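Local coordinates for endoribonuclease L-PSP/chorismate mutase-like domain-containing protein (Shewanella oneidensis, PDB 2OTM) that is of unknown function but belongs to the YjgF/chorismate mutase-like family and is a putative endoribonuclease that assembles as a trimer, at residues B[94-100]-B[130-136]; B[6-10]-B[121-125]; B[42-46]-B[71-76]. All coordinates share one frame. Residue numbers count along the deposited sequence, not the author numbering.

Contact 1: residues B[94-100]-B[130-136]. With ACT (acetate ion), chain I.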
ATOM      1  N   TYR B  94      14.322   1.292   3.349  1.00 19.02           N
ATOM      2  CA  TYR B  94      14.194   1.225   1.894  1.00 20.71           C
ATOM      3  C   TYR B  94      12.861   1.768   1.369  1.00 19.61           C
ATOM      4  O   TYR B  94      12.731   2.016   0.162  1.00 20.29           O
ATOM      5  CB  TYR B  94      14.408  -0.196   1.349  1.00 20.48           C
ATOM      6  CG  TYR B  94      13.454  -1.235   1.854  1.00 23.64           C
ATOM      7  CD1 TYR B  94      12.259  -1.467   1.203  1.00 26.64           C
ATOM      8  CD2 TYR B  94      13.752  -2.005   2.975  1.00 25.54           C
ATOM      9  CE1 TYR B  94      11.377  -2.428   1.640  1.00 22.90           C
ATOM     10  CE2 TYR B  94      12.832  -2.974   3.440  1.00 23.08           C
ATOM     11  CZ  TYR B  94      11.675  -3.181   2.742  1.00 25.65           C
ATOM     12  OH  TYR B  94      10.776  -4.104   3.135  1.00 25.78           O
ATOM     13  N   ARG B  95      11.877   1.929   2.254  1.00 20.44           N
ATOM     14  CA  ARG B  95      10.544   2.354   1.821  1.00 20.30           C
ATOM     15  C   ARG B  95       9.819   3.142   2.902  1.00 19.15           C
ATOM     16  O   ARG B  95       9.853   2.790   4.082  1.00 20.06           O
ATOM     17  CB  ARG B  95       9.730   1.124   1.460  1.00 21.46           C
ATOM     18  CG  ARG B  95       8.327   1.368   0.941  1.00 28.20           C
ATOM     19  CD  ARG B  95       8.391   1.685  -0.480  1.00 25.79           C
ATOM     20  NE  ARG B  95       7.191   1.325  -1.211  1.00 27.82           N
ATOM     21  CZ  ARG B  95       7.124   1.352  -2.541  1.00 27.10           C
ATOM     22  NH1 ARG B  95       8.175   1.735  -3.235  1.00 26.85           N
ATOM     23  NH2 ARG B  95       6.016   1.009  -3.171  1.00 28.02           N
ATOM     24  N   LEU B  96       9.206   4.246   2.476  1.00 17.97           N
ATOM     25  CA  LEU B  96       8.317   5.075   3.289  1.00 17.86           C
ATOM     26  C   LEU B  96       6.956   5.035   2.611  1.00 19.32           C
ATOM     27  O   LEU B  96       6.890   5.230   1.407  1.00 19.13           O
ATOM     28  CB  LEU B  96       8.807   6.513   3.271  1.00 19.46           C
ATOM     29  CG  LEU B  96       7.842   7.646   3.636  1.00 21.89           C
ATOM     30  CD1 LEU B  96       7.393   7.466   5.101  1.00 17.06           C
ATOM     31  CD2 LEU B  96       8.494   9.028   3.363  1.00 21.51           C
ATOM     32  N   GLU B  97       5.877   4.784   3.361  1.00 19.11           N
ATOM     33  CA  GLU B  97       4.519   4.870   2.803  1.00 19.74           C
ATOM     34  C   GLU B  97       3.718   5.780   3.732  1.00 20.51           C
ATOM     35  O   GLU B  97       3.624   5.537   4.930  1.00 22.58           O
ATOM     36  CB  GLU B  97       3.883   3.485   2.553  1.00 21.09           C
ATOM     37  CG  GLU B  97       4.786   2.594   1.643  1.00 21.19           C
ATOM     38  CD  GLU B  97       4.268   1.216   1.295  1.00 25.99           C
ATOM     39  OE1 GLU B  97       3.224   0.746   1.821  1.00 25.44           O
ATOM     40  OE2 GLU B  97       4.950   0.571   0.467  1.00 27.46           O
ATOM     41  N   GLY B  98       3.170   6.852   3.171  1.00 18.14           N
ATOM     42  CA  GLY B  98       2.469   7.873   3.939  1.00 17.38           C
ATOM     43  C   GLY B  98       1.077   8.138   3.426  1.00 18.19           C
ATOM     44  O   GLY B  98       0.858   8.133   2.216  1.00 18.31           O
ATOM     45  N   VAL B  99       0.160   8.396   4.354  1.00 16.33           N
ATOM     46  CA  VAL B  99      -1.214   8.742   4.075  1.00 16.46           C
ATOM     47  C   VAL B  99      -1.507  10.087   4.723  1.00 18.05           C
ATOM     48  O   VAL B  99      -1.139  10.311   5.900  1.00 19.71           O
ATOM     49  CB  VAL B  99      -2.226   7.739   4.703  1.00 17.48           C
ATOM     50  CG1 VAL B  99      -3.614   8.007   4.185  1.00 18.38           C
ATOM     51  CG2 VAL B  99      -1.834   6.281   4.439  1.00 18.31           C
ATOM     52  N   LEU B 100      -2.183  10.947   3.980  1.00 17.71           N
ATOM     53  CA  LEU B 100      -2.642  12.240   4.478  1.00 17.11           C
ATOM     54  C   LEU B 100      -4.095  12.446   4.187  1.00 18.28           C
ATOM     55  O   LEU B 100      -4.597  11.980   3.173  1.00 18.76           O
ATOM     56  CB  LEU B 100      -1.842  13.391   3.844  1.00 17.40           C
ATOM     57  CG  LEU B 100      -0.346  13.439   4.222  1.00 22.26           C
ATOM     58  CD1 LEU B 100       0.528  12.843   3.147  1.00 31.01           C
ATOM     59  CD2 LEU B 100       0.115  14.847   4.521  1.00 29.02           C
ATOM     60  N   HIS B 130      15.284   6.155   0.320  1.00 19.99           N
ATOM     61  CA  HIS B 130      14.120   5.299   0.237  1.00 21.14           C
ATOM     62  C   HIS B 130      13.289   5.635  -0.971  1.00 20.37           C
ATOM     63  O   HIS B 130      13.318   6.792  -1.412  1.00 22.23           O
ATOM     64  CB  HIS B 130      13.236   5.539   1.444  1.00 20.00           C
ATOM     65  CG  HIS B 130      12.876   6.978   1.649  1.00 19.08           C
ATOM     66  ND1 HIS B 130      13.717   7.866   2.288  1.00 18.10           N
ATOM     67  CD2 HIS B 130      11.773   7.686   1.304  1.00 18.22           C
ATOM     68  CE1 HIS B 130      13.155   9.059   2.302  1.00 19.27           C
ATOM     69  NE2 HIS B 130      11.963   8.973   1.734  1.00 19.56           N
ATOM     70  N   SER B 131      12.574   4.631  -1.500  1.00 18.38           N
ATOM     71  CA  SER B 131      11.442   4.860  -2.392  1.00 18.13           C
ATOM     72  C   SER B 131      10.251   5.203  -1.519  1.00 18.65           C
ATOM     73  O   SER B 131      10.293   5.044  -0.299  1.00 18.36           O
ATOM     74  CB  SER B 131      11.123   3.651  -3.294  1.00 19.64           C
ATOM     75  OG  SER B 131      10.854   2.461  -2.556  1.00 19.91           O
ATOM     76  N   ARG B 132       9.171   5.686  -2.125  1.00 18.99           N
ATOM     77  CA  ARG B 132       8.012   6.019  -1.323  1.00 18.71           C
ATOM     78  C   ARG B 132       6.710   5.932  -2.084  1.00 20.00           C
ATOM     79  O   ARG B 132       6.699   5.991  -3.341  1.00 19.46           O
ATOM     80  CB  ARG B 132       8.185   7.396  -0.647  1.00 21.70           C
ATOM     81  CG  ARG B 132       7.593   8.577  -1.357  1.00 19.52           C
ATOM     82  CD  ARG B 132       7.854   9.849  -0.542  1.00 21.14           C
ATOM     83  NE  ARG B 132       7.232  10.971  -1.208  1.00 20.03           N
ATOM     84  CZ  ARG B 132       7.446  12.252  -0.943  1.00 20.28           C
ATOM     85  NH1 ARG B 132       8.272  12.634   0.014  1.00 19.88           N
ATOM     86  NH2 ARG B 132       6.792  13.152  -1.648  1.00 21.85           N
HETATM   87  N   MSE B 133       5.650   5.714  -1.298  1.00 19.23           N
HETATM   88  CA  MSE B 133       4.264   5.751  -1.763  1.00 19.81           C
HETATM   89  C   MSE B 133       3.544   6.837  -1.006  1.00 19.05           C
HETATM   90  O   MSE B 133       3.825   7.123   0.171  1.00 18.65           O
HETATM   91  CB  MSE B 133       3.549   4.410  -1.500  1.00 18.25           C
HETATM   92  CG  MSE B 133       4.233   3.204  -2.061  1.00 22.78           C
HETATM   93 SE   MSE B 133       3.024   1.616  -1.989  0.75 22.45          SE
HETATM   94  CE  MSE B 133       1.795   1.972  -3.420  1.00 19.37           C
ATOM     95  N   ILE B 134       2.574   7.455  -1.667  1.00 17.82           N
ATOM     96  CA  ILE B 134       1.807   8.491  -1.015  1.00 17.68           C
ATOM     97  C   ILE B 134       0.338   8.267  -1.363  1.00 19.10           C
ATOM     98  O   ILE B 134       0.013   7.888  -2.497  1.00 17.32           O
ATOM     99  CB  ILE B 134       2.253   9.898  -1.474  1.00 18.29           C
ATOM    100  CG1 ILE B 134       1.591  10.942  -0.598  1.00 20.06           C
ATOM    101  CG2 ILE B 134       1.878  10.112  -2.982  1.00 16.16           C
ATOM    102  CD1 ILE B 134       2.247  12.352  -0.660  1.00 23.09           C
ATOM    103  N   TRP B 135      -0.534   8.444  -0.366  1.00 18.77           N
ATOM    104  CA  TRP B 135      -1.987   8.358  -0.589  1.00 18.60           C
ATOM    105  C   TRP B 135      -2.686   9.497   0.144  1.00 17.87           C
ATOM    106  O   TRP B 135      -2.163  10.018   1.114  1.00 17.95           O
ATOM    107  CB  TRP B 135      -2.601   7.066  -0.012  1.00 18.47           C
ATOM    108  CG  TRP B 135      -2.113   5.754  -0.565  1.00 20.81           C
ATOM    109  CD1 TRP B 135      -2.511   5.104  -1.699  1.00 19.11           C
ATOM    110  CD2 TRP B 135      -1.131   4.936   0.042  1.00 22.90           C
ATOM    111  NE1 TRP B 135      -1.840   3.893  -1.827  1.00 20.25           N
ATOM    112  CE2 TRP B 135      -0.978   3.777  -0.770  1.00 22.10           C
ATOM    113  CE3 TRP B 135      -0.362   5.070   1.192  1.00 20.88           C
ATOM    114  CZ2 TRP B 135      -0.119   2.758  -0.435  1.00 24.48           C
ATOM    115  CZ3 TRP B 135       0.497   4.061   1.523  1.00 24.19           C
ATOM    116  CH2 TRP B 135       0.623   2.916   0.704  1.00 25.82           C
ATOM    117  N   THR B 136      -3.858   9.882  -0.368  1.00 16.83           N
ATOM    118  CA  THR B 136      -4.755  10.676   0.389  1.00 16.73           C
ATOM    119  C   THR B 136      -5.974   9.835   0.691  1.00 17.16           C
ATOM    120  O   THR B 136      -6.494   9.119  -0.190  1.00 17.28           O
ATOM    121  CB  THR B 136      -5.156  11.989  -0.333  1.00 16.88           C
ATOM    122  OG1 THR B 136      -5.783  11.676  -1.578  1.00 18.58           O
ATOM    123  CG2 THR B 136      -3.906  12.847  -0.590  1.00 16.28           C
TER
HETATM  124  C   ACT I 155       5.146  11.258  -4.318  1.00 22.85           C
HETATM  125  O   ACT I 155       5.585  10.296  -3.602  1.00 19.41           O
HETATM  126  OXT ACT I 155       5.187  12.424  -3.831  1.00 21.37           O
HETATM  127  CH3 ACT I 155       4.588  11.068  -5.703  1.00 17.70           C
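A salt bridge lies along one face of this strand pair: Arg95 NE meets Glu97 OE2 at 2.9 Å, within one strand. Arg95 NH1 donates to Ser131 OG at 2.9 Å, and Met133 CG, 3.0 Å from Arg95 NH2, lies over the guanidinium face. Met133 is selenomethionine, its SE 3.3 Å from Glu97 OE2. Trp135 completes this face beside Val99, CE3 to CG2 3.8 Å. The strands run parallel, with axes 4.7 Å apart and 11° between them. The ladder includes Leu96 N to Ser131 O (3.1 Å) and Trp135 N to Gly98 O (2.9 Å). On the other side of strand 92-100, Tyr94 and Arg95 both face Phe151 of the same chain, a classic beta bulge. The opposite face carries Leu96, Arg132, Ile134 and Leu100 under helix 109-124, completing a beta-alpha-beta unit. There Arg132 pairs with Asp114 and holds an acetate, probably from the crystallisation liquor (NE to O 3.0 Å, NH2 to OXT 2.8 Å). Trp135 meets Trp135 of the third subunit edge-to-face. Ser131 OG bonds Ser31 OG of the second subunit. Arg95 and Glu97 thus form an ion pair buried between subunits; Arg95 also bonds Thr39 O of the second subunit, and a calcium ion lies near Glu97.

Contact 2: residues B[6-10]-B[121-125]; sequences PESRL and LEIFG
Two helical segments meet where Pro6 and Ile123 bring their CA atoms to 5.2 Å. Residues 6-10 are helical, with Leu10 N bonded to Pro6 O at 2.9 Å. Residues 121-124 are the last turn of a longer helix. Glu122 O lies 3.3 Å from Arg9 CD; its carboxylate pairs with Arg70. Ile123, rotamer m, m, is the centre. Its CD1 packs 3.6 Å from Leu10 CD2 (Leu10 m, t), and its CG2 is 3.8 Å from Pro6 CB. Its O accepts Arg9 NH1 at 2.9 Å; Arg9 has chi1 m, chi2 and chi3 t, chi4 109°. Pro6 CB lies over one face of the Phe124 ring (chi1 m); the closest pair is Phe124 CD2 to Pro6 CG, 3.9 Å. Gly125 has phi 58°, psi -134°, its N weakly bonded to Leu121 O (2.9 Å). Helix 6-12 packs on the C-terminal turn of helix 109-124, an arginine-carbonyl bond beside apolar Pro6, Leu10, Ile123 and Phe124. Leu10 and Phe124 also touch Leu74 and Ile77 of helix 62-84.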
ATOM      1  N   PRO B   6      22.592   6.880  14.207  1.00 23.69           N
ATOM      2  CA  PRO B   6      21.340   7.629  14.049  1.00 22.06           C
ATOM      3  C   PRO B   6      20.926   8.311  15.368  1.00 23.93           C
ATOM      4  O   PRO B   6      20.469   9.453  15.388  1.00 23.59           O
ATOM      5  CB  PRO B   6      20.339   6.539  13.622  1.00 21.67           C
ATOM      6  CG  PRO B   6      21.215   5.509  12.965  1.00 22.61           C
ATOM      7  CD  PRO B   6      22.429   5.467  13.849  1.00 23.00           C
ATOM      8  N   GLU B   7      21.160   7.626  16.469  1.00 24.13           N
ATOM      9  CA  GLU B   7      20.889   8.187  17.773  1.00 24.75           C
ATOM     10  C   GLU B   7      21.659   9.496  17.989  1.00 25.84           C
ATOM     11  O   GLU B   7      21.080  10.455  18.491  1.00 26.13           O
ATOM     12  CB  GLU B   7      21.204   7.187  18.872  1.00 26.70           C
ATOM     13  CG  GLU B   7      20.243   6.007  18.984  1.00 25.12           C
ATOM     14  CD  GLU B   7      20.568   4.810  18.078  1.00 23.32           C
ATOM     15  OE1 GLU B   7      21.429   4.908  17.169  1.00 21.41           O
ATOM     16  OE2 GLU B   7      19.907   3.757  18.286  1.00 23.34           O
ATOM     17  N   SER B   8      22.941   9.560  17.599  1.00 26.10           N
ATOM     18  CA  SER B   8      23.708  10.809  17.791  1.00 27.26           C
ATOM     19  C   SER B   8      23.142  11.940  16.936  1.00 27.94           C
ATOM     20  O   SER B   8      23.149  13.120  17.344  1.00 28.23           O
ATOM     21  CB  SER B   8      25.203  10.594  17.521  1.00 28.89           C
ATOM     22  OG  SER B   8      25.443  10.313  16.160  1.00 33.27           O
ATOM     23  N   ARG B   9      22.627  11.592  15.757  1.00 26.97           N
ATOM     24  CA  ARG B   9      22.054  12.590  14.862  1.00 26.82           C
ATOM     25  C   ARG B   9      20.730  13.138  15.394  1.00 27.85           C
ATOM     26  O   ARG B   9      20.419  14.332  15.213  1.00 28.34           O
ATOM     27  CB  ARG B   9      21.872  12.016  13.485  1.00 25.87           C
ATOM     28  CG  ARG B   9      23.191  11.707  12.784  1.00 31.20           C
ATOM     29  CD  ARG B   9      22.928  11.126  11.414  1.00 36.01           C
ATOM     30  NE  ARG B   9      24.105  10.467  10.868  1.00 49.39           N
ATOM     31  CZ  ARG B   9      24.286   9.152  10.709  1.00 53.12           C
ATOM     32  NH1 ARG B   9      23.346   8.264  11.015  1.00 42.85           N
ATOM     33  NH2 ARG B   9      25.442   8.721  10.200  1.00 59.23           N
ATOM     34  N   LEU B  10      19.946  12.271  16.035  1.00 25.73           N
ATOM     35  CA  LEU B  10      18.744  12.722  16.731  1.00 27.01           C
ATOM     36  C   LEU B  10      19.136  13.709  17.841  1.00 28.23           C
ATOM     37  O   LEU B  10      18.537  14.770  17.989  1.00 28.90           O
ATOM     38  CB  LEU B  10      17.968  11.530  17.322  1.00 25.11           C
ATOM     39  CG  LEU B  10      17.229  10.610  16.334  1.00 26.67           C
ATOM     40  CD1 LEU B  10      16.898   9.270  16.973  1.00 25.48           C
ATOM     41  CD2 LEU B  10      15.939  11.273  15.741  1.00 25.47           C
ATOM     42  N   LEU B 121      16.506  10.943   5.799  1.00 23.16           N
ATOM     43  CA  LEU B 121      17.836  11.283   5.277  1.00 21.53           C
ATOM     44  C   LEU B 121      18.705  11.951   6.347  1.00 23.31           C
ATOM     45  O   LEU B 121      19.884  11.634   6.469  1.00 22.76           O
ATOM     46  CB  LEU B 121      17.700  12.165   4.043  1.00 23.71           C
ATOM     47  CG  LEU B 121      17.111  11.466   2.807  1.00 21.17           C
ATOM     48  CD1 LEU B 121      16.743  12.476   1.739  1.00 30.18           C
ATOM     49  CD2 LEU B 121      18.064  10.423   2.277  1.00 23.19           C
ATOM     50  N   GLU B 122      18.117  12.841   7.134  1.00 23.13           N
ATOM     51  CA  GLU B 122      18.839  13.538   8.201  1.00 25.06           C
ATOM     52  C   GLU B 122      19.369  12.562   9.249  1.00 25.66           C
ATOM     53  O   GLU B 122      20.524  12.626   9.676  1.00 26.64           O
ATOM     54  CB  GLU B 122      17.897  14.525   8.855  1.00 26.16           C
ATOM     55  CG  GLU B 122      18.462  15.335  10.012  1.00 35.97           C
ATOM     56  CD  GLU B 122      17.422  16.302  10.590  1.00 43.75           C
ATOM     57  OE1 GLU B 122      16.350  16.518   9.952  1.00 39.25           O
ATOM     58  OE2 GLU B 122      17.689  16.841  11.681  1.00 50.04           O
ATOM     59  N   ILE B 123      18.544  11.600   9.632  1.00 23.34           N
ATOM     60  CA  ILE B 123      18.869  10.744  10.740  1.00 22.80           C
ATOM     61  C   ILE B 123      19.667   9.517  10.303  1.00 24.20           C
ATOM     62  O   ILE B 123      20.580   9.086  11.034  1.00 23.22           O
ATOM     63  CB  ILE B 123      17.592  10.335  11.525  1.00 25.47           C
ATOM     64  CG1 ILE B 123      16.888  11.578  12.092  1.00 23.80           C
ATOM     65  CG2 ILE B 123      17.879   9.327  12.660  1.00 22.37           C
ATOM     66  CD1 ILE B 123      17.772  12.503  12.941  1.00 21.81           C
ATOM     67  N   PHE B 124      19.335   8.945   9.143  1.00 22.38           N
ATOM     68  CA  PHE B 124      20.003   7.710   8.690  1.00 23.60           C
ATOM     69  C   PHE B 124      21.048   7.912   7.625  1.00 23.35           C
ATOM     70  O   PHE B 124      21.750   6.962   7.256  1.00 22.75           O
ATOM     71  CB  PHE B 124      18.994   6.668   8.233  1.00 22.57           C
ATOM     72  CG  PHE B 124      18.160   6.137   9.355  1.00 24.31           C
ATOM     73  CD1 PHE B 124      16.987   6.794   9.730  1.00 26.53           C
ATOM     74  CD2 PHE B 124      18.583   5.029  10.095  1.00 24.78           C
ATOM     75  CE1 PHE B 124      16.222   6.328  10.799  1.00 29.31           C
ATOM     76  CE2 PHE B 124      17.822   4.549  11.150  1.00 26.48           C
ATOM     77  CZ  PHE B 124      16.639   5.202  11.508  1.00 28.45           C
ATOM     78  N   GLY B 125      21.169   9.131   7.125  1.00 23.89           N
ATOM     79  CA  GLY B 125      22.107   9.409   6.045  1.00 25.14           C
ATOM     80  C   GLY B 125      21.849   8.570   4.818  1.00 26.72           C
ATOM     81  O   GLY B 125      20.706   8.423   4.365  1.00 25.23           O
TER

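Contact 3: residues B[42-46]-B[71-76]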
ATOM      1  N   GLN B  42       1.975   4.852  12.076  1.00 19.59           N
ATOM      2  CA  GLN B  42       2.571   5.704  13.094  1.00 19.89           C
ATOM      3  C   GLN B  42       2.037   7.123  12.957  1.00 20.24           C
ATOM      4  O   GLN B  42       1.933   7.630  11.868  1.00 19.90           O
ATOM      5  CB  GLN B  42       4.088   5.733  12.940  1.00 21.91           C
ATOM      6  CG  GLN B  42       4.708   4.370  12.978  1.00 23.16           C
ATOM      7  CD  GLN B  42       4.728   3.774  14.366  1.00 30.57           C
ATOM      8  OE1 GLN B  42       5.013   4.454  15.340  1.00 29.16           O
ATOM      9  NE2 GLN B  42       4.426   2.479  14.456  1.00 33.41           N
ATOM     10  N   PHE B  43       1.658   7.706  14.090  1.00 20.15           N
ATOM     11  CA  PHE B  43       0.930   8.971  14.147  1.00 20.29           C
ATOM     12  C   PHE B  43       1.820  10.087  14.675  1.00 19.05           C
ATOM     13  O   PHE B  43       2.823   9.829  15.381  1.00 19.67           O
ATOM     14  CB  PHE B  43      -0.212   8.819  15.143  1.00 21.85           C
ATOM     15  CG  PHE B  43      -1.267   7.846  14.721  1.00 18.92           C
ATOM     16  CD1 PHE B  43      -1.149   6.486  15.022  1.00 26.31           C
ATOM     17  CD2 PHE B  43      -2.394   8.280  14.045  1.00 24.50           C
ATOM     18  CE1 PHE B  43      -2.133   5.585  14.627  1.00 30.30           C
ATOM     19  CE2 PHE B  43      -3.373   7.380  13.644  1.00 27.93           C
ATOM     20  CZ  PHE B  43      -3.242   6.031  13.932  1.00 28.41           C
ATOM     21  N   PRO B  44       1.431  11.337  14.425  1.00 20.27           N
ATOM     22  CA  PRO B  44       2.163  12.471  14.950  1.00 20.16           C
ATOM     23  C   PRO B  44       1.804  12.820  16.406  1.00 20.40           C
ATOM     24  O   PRO B  44       1.078  13.790  16.690  1.00 20.55           O
ATOM     25  CB  PRO B  44       1.811  13.600  13.972  1.00 21.85           C
ATOM     26  CG  PRO B  44       0.464  13.299  13.532  1.00 19.49           C
ATOM     27  CD  PRO B  44       0.306  11.769  13.573  1.00 18.61           C
ATOM     28  N   TYR B  45       2.320  11.996  17.301  1.00 20.63           N
ATOM     29  CA  TYR B  45       2.154  12.128  18.723  1.00 22.64           C
ATOM     30  C   TYR B  45       3.304  12.873  19.327  1.00 24.39           C
ATOM     31  O   TYR B  45       4.452  12.642  18.981  1.00 22.02           O
ATOM     32  CB  TYR B  45       2.176  10.764  19.409  1.00 24.63           C
ATOM     33  CG  TYR B  45       0.901   9.973  19.311  1.00 22.90           C
ATOM     34  CD1 TYR B  45      -0.254  10.410  19.939  1.00 26.78           C
ATOM     35  CD2 TYR B  45       0.869   8.739  18.666  1.00 24.45           C
ATOM     36  CE1 TYR B  45      -1.425   9.688  19.872  1.00 28.86           C
ATOM     37  CE2 TYR B  45      -0.311   8.005  18.593  1.00 26.88           C
ATOM     38  CZ  TYR B  45      -1.452   8.496  19.202  1.00 28.07           C
ATOM     39  OH  TYR B  45      -2.606   7.775  19.168  1.00 30.84           O
ATOM     40  N   LEU B  46       2.992  13.734  20.286  1.00 25.80           N
ATOM     41  CA  LEU B  46       4.008  14.385  21.068  1.00 27.22           C
ATOM     42  C   LEU B  46       3.509  14.375  22.510  1.00 29.38           C
ATOM     43  O   LEU B  46       2.405  14.836  22.780  1.00 27.72           O
ATOM     44  CB  LEU B  46       4.189  15.809  20.570  1.00 31.46           C
ATOM     45  CG  LEU B  46       5.136  16.717  21.372  1.00 32.45           C
ATOM     46  CD1 LEU B  46       6.595  16.305  21.196  1.00 32.09           C
ATOM     47  CD2 LEU B  46       4.908  18.181  20.972  1.00 39.15           C
ATOM     48  N   LEU B  71       6.929  14.541  12.567  1.00 19.39           N
ATOM     49  CA  LEU B  71       6.647  14.022  13.899  1.00 20.31           C
ATOM     50  C   LEU B  71       6.182  12.558  13.848  1.00 20.06           C
ATOM     51  O   LEU B  71       6.596  11.740  14.676  1.00 22.74           O
ATOM     52  CB  LEU B  71       5.621  14.894  14.614  1.00 20.95           C
ATOM     53  CG  LEU B  71       5.297  14.593  16.064  1.00 18.60           C
ATOM     54  CD1 LEU B  71       6.553  14.501  16.961  1.00 20.09           C
ATOM     55  CD2 LEU B  71       4.261  15.617  16.564  1.00 18.27           C
ATOM     56  N   ALA B  72       5.313  12.222  12.897  1.00 18.53           N
ATOM     57  CA  ALA B  72       4.908  10.810  12.706  1.00 17.46           C
ATOM     58  C   ALA B  72       6.108   9.912  12.413  1.00 18.67           C
ATOM     59  O   ALA B  72       6.190   8.760  12.881  1.00 20.68           O
ATOM     60  CB  ALA B  72       3.866  10.720  11.561  1.00 15.64           C
ATOM     61  N   THR B  73       7.059  10.445  11.648  1.00 20.50           N
ATOM     62  CA  THR B  73       8.262   9.685  11.286  1.00 19.06           C
ATOM     63  C   THR B  73       9.179   9.546  12.511  1.00 20.39           C
ATOM     64  O   THR B  73       9.794   8.510  12.717  1.00 21.81           O
ATOM     65  CB  THR B  73       8.988  10.317  10.109  1.00 20.25           C
ATOM     66  OG1 THR B  73       8.095  10.355   8.970  1.00 17.27           O
ATOM     67  CG2 THR B  73      10.220   9.503   9.761  1.00 20.57           C
ATOM     68  N   LEU B  74       9.246  10.574  13.344  1.00 19.79           N
ATOM     69  CA  LEU B  74       9.987  10.446  14.598  1.00 22.55           C
ATOM     70  C   LEU B  74       9.396   9.341  15.447  1.00 21.76           C
ATOM     71  O   LEU B  74      10.138   8.569  16.056  1.00 21.46           O
ATOM     72  CB  LEU B  74       9.964  11.773  15.371  1.00 21.82           C
ATOM     73  CG  LEU B  74      10.882  11.884  16.577  1.00 28.67           C
ATOM     74  CD1 LEU B  74      12.366  11.773  16.138  1.00 22.68           C
ATOM     75  CD2 LEU B  74      10.601  13.190  17.306  1.00 26.33           C
ATOM     76  N   ASN B  75       8.063   9.267  15.497  1.00 20.84           N
ATOM     77  CA  ASN B  75       7.370   8.152  16.159  1.00 20.78           C
ATOM     78  C   ASN B  75       7.721   6.809  15.530  1.00 20.73           C
ATOM     79  O   ASN B  75       8.032   5.859  16.234  1.00 23.13           O
ATOM     80  CB  ASN B  75       5.839   8.358  16.151  1.00 20.87           C
ATOM     81  CG  ASN B  75       5.361   9.231  17.300  1.00 21.49           C
ATOM     82  OD1 ASN B  75       4.969   8.707  18.355  1.00 23.30           O
ATOM     83  ND2 ASN B  75       5.435  10.556  17.128  1.00 19.66           N
ATOM     84  N   ALA B  76       7.710   6.742  14.201  1.00 21.85           N
ATOM     85  CA  ALA B  76       8.107   5.528  13.484  1.00 20.58           C
ATOM     86  C   ALA B  76       9.543   5.094  13.802  1.00 22.58           C
ATOM     87  O   ALA B  76       9.827   3.906  13.904  1.00 22.68           O
ATOM     88  CB  ALA B  76       7.922   5.719  11.957  1.00 19.02           C
TER
HETATM   89  O   HOH W   1       6.037   4.662  17.752  1.00 32.17           O
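Asn75 fastens the 42-46 segment to the helix. With chi1 m (-84°), its ND2 donates to Tyr45 O at 3.0 Å and to Leu71 O, one turn back in its own helix, at 3.0 Å. Asn75 OD1 lies at the edge of the Tyr45 ring, 3.6 Å from Tyr45 CB. Pro44 is the centre of an inverse gamma turn, closed by a weak bond from Tyr45 N to Phe43 O, 2.9 Å. Its CA comes within 3.9 Å of Ala72 CA, consistent with the small side chain of Ala72. Pro44 CD is 4.2 Å from Ala72 CB, and Phe43 O accepts a CA-H contact from Ala72 CA at 3.5 Å. Leu71 is t, p. Its CD2 lies 4.0 Å from Leu46 CB, and its CD1 3.5 Å from Tyr45 O. Gln42 points to the helix; chi1 m (-56°) puts its CG 3.6 Å from Ala76 CB, and chi2 m (-74°) turns the amide so that OE1 meets a water. The water donates to Gln42 OE1 (2.6 Å) and Asn75 O (2.8 Å). Helix 62-84 also packs on strand 146-153, through Ala72 on Val148 and Ala76 on Leu150, and on helix 109-124 through Thr73. Phe43, Pro44 and Tyr45 touch Leu50 of strand 49-50.

Contact 1 is strand pairing within the main sheet, and all its touching residues are buried, partly by neighbouring subunits. Contacts 2 and 3 join helices to other parts of the same chain and are also largely buried, but contact 3 has an exposed edge at Leu46 and contact 2 a partly exposed one at Arg9. Helix 109-124 links contact 1 with contact 2: it connects the two strands of contact 1, and its end forms contact 2. Contacts 2 and 3 touch directly, Leu10 CD2 to Leu74 CD1 at 3.6 Å. Contact 1 rests on a backbone ladder and charged groups. The other two each combine apolar packing with one direct side-chain-to-carbonyl hydrogen bond.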